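Local coordinates for putative protein-disulfide isomerase (Pseudomonas syringae pv. tomato, PDB 3GN3) that probably acts as a thiol-disulfide oxidoreductase of the DsbA family, making or rearranging disulfide bonds in other proteins, although its function has not been established, at residues 34-39 / 48-53. Sequence-based numbering, arbitrary orientation.
Sequences FKLDDL and VTVRIR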
loop_
_atom_site.group_PDB
_atom_site.type_symbol
_atom_site.label_atom_id
_atom_site.label_comp_id
_atom_site.label_asym_id
_atom_site.label_seq_id
_atom_site.Cartn_x
_atom_site.Cartn_y
_atom_site.Cartn_z
ATOM N N PHE A 34 -18.035 20.009 -4.042
ATOM C CA PHE A 34 -19.144 20.703 -4.689
ATOM C C PHE A 34 -19.645 20.096 -6.019
ATOM O O PHE A 34 -20.580 20.623 -6.606
ATOM C CB PHE A 34 -18.835 22.200 -4.855
ATOM C CG PHE A 34 -18.886 22.981 -3.561
ATOM C CD1 PHE A 34 -20.045 22.990 -2.771
ATOM C CD2 PHE A 34 -17.789 23.721 -3.135
ATOM C CE1 PHE A 34 -20.100 23.712 -1.564
ATOM C CE2 PHE A 34 -17.837 24.448 -1.930
ATOM C CZ PHE A 34 -19.000 24.441 -1.148
ATOM N N LYS A 35 -19.067 18.985 -6.480
ATOM C CA LYS A 35 -19.569 18.319 -7.680
ATOM C C LYS A 35 -20.285 17.018 -7.354
ATOM O O LYS A 35 -20.841 16.367 -8.248
ATOM C CB LYS A 35 -18.441 18.053 -8.679
ATOM C CG LYS A 35 -17.881 19.305 -9.356
ATOM C CD LYS A 35 -16.990 18.935 -10.551
ATOM C CE LYS A 35 -16.099 20.095 -10.933
ATOM N NZ LYS A 35 -15.105 19.726 -11.973
ATOM N N LEU A 36 -20.299 16.622 -6.087
ATOM C CA LEU A 36 -20.859 15.318 -5.756
ATOM C C LEU A 36 -22.385 15.251 -5.883
ATOM O O LEU A 36 -22.933 14.190 -6.203
ATOM C CB LEU A 36 -20.355 14.810 -4.401
ATOM C CG LEU A 36 -18.842 14.549 -4.304
ATOM C CD1 LEU A 36 -18.450 14.301 -2.847
ATOM C CD2 LEU A 36 -18.374 13.393 -5.215
ATOM N N ASP A 37 -23.067 16.381 -5.658
ATOM C CA ASP A 37 -24.524 16.454 -5.885
ATOM C C ASP A 37 -24.863 16.195 -7.352
ATOM O O ASP A 37 -25.664 15.307 -7.635
ATOM C CB ASP A 37 -25.127 17.783 -5.421
ATOM C CG ASP A 37 -25.333 17.851 -3.904
ATOM O OD1 ASP A 37 -25.526 18.975 -3.378
ATOM O OD2 ASP A 37 -25.302 16.800 -3.224
ATOM N N ASP A 38 -24.225 16.934 -8.268
ATOM C CA ASP A 38 -24.388 16.687 -9.710
ATOM C C ASP A 38 -24.072 15.262 -10.036
ATOM O O ASP A 38 -24.812 14.622 -10.778
ATOM C CB ASP A 38 -23.431 17.494 -10.583
ATOM C CG ASP A 38 -23.418 18.934 -10.258
ATOM O OD1 ASP A 38 -24.165 19.343 -9.330
ATOM O OD2 ASP A 38 -22.633 19.650 -10.941
ATOM N N LEU A 39 -22.949 14.774 -9.514
ATOM C CA LEU A 39 -22.533 13.433 -9.841
ATOM C C LEU A 39 -23.651 12.413 -9.577
ATOM O O LEU A 39 -23.993 11.614 -10.449
ATOM C CB LEU A 39 -21.226 13.043 -9.133
ATOM C CG LEU A 39 -21.038 11.582 -9.536
ATOM C CD1 LEU A 39 -20.309 11.466 -10.886
ATOM C CD2 LEU A 39 -20.416 10.757 -8.477
ATOM N N VAL A 48 -25.279 4.136 -8.692
ATOM C CA VAL A 48 -24.060 4.344 -7.942
ATOM C C VAL A 48 -24.334 4.546 -6.481
ATOM O O VAL A 48 -25.438 4.947 -6.094
ATOM C CB VAL A 48 -23.223 5.555 -8.453
ATOM C CG1 VAL A 48 -22.866 5.389 -9.924
ATOM C CG2 VAL A 48 -23.940 6.868 -8.215
ATOM N N THR A 49 -23.313 4.254 -5.685
ATOM C CA THR A 49 -23.213 4.723 -4.315
ATOM C C THR A 49 -21.983 5.640 -4.231
ATOM O O THR A 49 -20.909 5.291 -4.706
ATOM C CB THR A 49 -23.138 3.535 -3.318
ATOM O OG1 THR A 49 -24.262 2.667 -3.538
ATOM C CG2 THR A 49 -23.165 4.021 -1.873
ATOM N N VAL A 50 -22.167 6.827 -3.671
ATOM C CA VAL A 50 -21.079 7.767 -3.458
ATOM C C VAL A 50 -20.718 7.773 -1.977
ATOM O O VAL A 50 -21.577 7.997 -1.140
ATOM C CB VAL A 50 -21.487 9.193 -3.889
ATOM C CG1 VAL A 50 -20.419 10.193 -3.541
ATOM C CG2 VAL A 50 -21.788 9.247 -5.390
ATOM N N ARG A 51 -19.455 7.502 -1.650
ATOM C CA ARG A 51 -18.981 7.625 -0.261
ATOM C C ARG A 51 -17.807 8.579 -0.152
ATOM O O ARG A 51 -16.869 8.525 -0.954
ATOM C CB ARG A 51 -18.570 6.279 0.323
ATOM C CG ARG A 51 -19.579 5.191 0.111
ATOM C CD ARG A 51 -19.359 4.080 1.075
ATOM N NE ARG A 51 -20.585 3.324 1.260
ATOM C CZ ARG A 51 -20.686 2.025 1.045
ATOM N NH1 ARG A 51 -19.631 1.340 0.659
ATOM N NH2 ARG A 51 -21.830 1.412 1.228
ATOM N N ILE A 52 -17.875 9.440 0.852
ATOM C CA ILE A 52 -16.762 10.280 1.250
ATOM C C ILE A 52 -15.875 9.575 2.306
ATOM O O ILE A 52 -16.378 9.004 3.282
ATOM C CB ILE A 52 -17.268 11.630 1.786
ATOM C CG1 ILE A 52 -18.084 12.334 0.701
ATOM C CG2 ILE A 52 -16.090 12.508 2.274
ATOM C CD1 ILE A 52 -18.846 13.570 1.174
ATOM N N ARG A 53 -14.558 9.597 2.088
ATOM C CA ARG A 53 -13.606 9.209 3.130
ATOM C C ARG A 53 -12.761 10.428 3.402
ATOM O O ARG A 53 -12.464 11.201 2.489
ATOM C CB ARG A 53 -12.694 8.056 2.727
ATOM C CG ARG A 53 -13.271 6.985 1.828
ATOM C CD ARG A 53 -14.557 6.444 2.363
ATOM N NE ARG A 53 -14.844 5.079 1.943
ATOM C CZ ARG A 53 -15.822 4.356 2.480
ATOM N NH1 ARG A 53 -16.574 4.899 3.419
ATOM N NH2 ARG A 53 -16.041 3.103 2.091
#
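L36 and V50 face each other where the first turn of helix 36-43 lies against strand 48-54, their CA atoms 7.9 Å apart. That spacing leaves room for a layer of side chains between the two backbones, and no hydrogen bond crosses it. At the start of the helix, L39 N bonds to K35 O (2.9 Å), and L36 and L39, three residues apart, fall on the same face.

L36 works as a fork. Its two methyls divide between two residues of the strand, V50 and I52: CD2 approaches V50 CG1 at 4.2 Å, while CD1 meets I52 CG1 at 4.1 Å and lies equally near I52 CD1. L39 holds its CG anti to the backbone N (chi1 176°), a turn that lets CD2 come to V50 CG2, 3.7 Å away. V50 thus gives one methyl to each leucine. Its compact, beta-branched side chain suits an extended strand, while the longer leucines span the gap from the helix. I52 does not point straight at the helix from its CB, but its CG1-CD1 arm reaches L36, and the side chain also touches M87 of helix 79-92. L40 joins the layer against V50, and W177 of helix 174-181 touches L39.

All four residues are buried and aliphatic, which suits an interface closed by van der Waals contact alone. On the strand, T49 and R51 bond through their backbones to strand 16-22, which runs parallel to it. The helical connection between these strands (helices 27-33 and 36-43), with helix 36-43 packed on the sheet, forms the beta-alpha-beta crossover of the thioredoxin-like fold, as in the DsbA family.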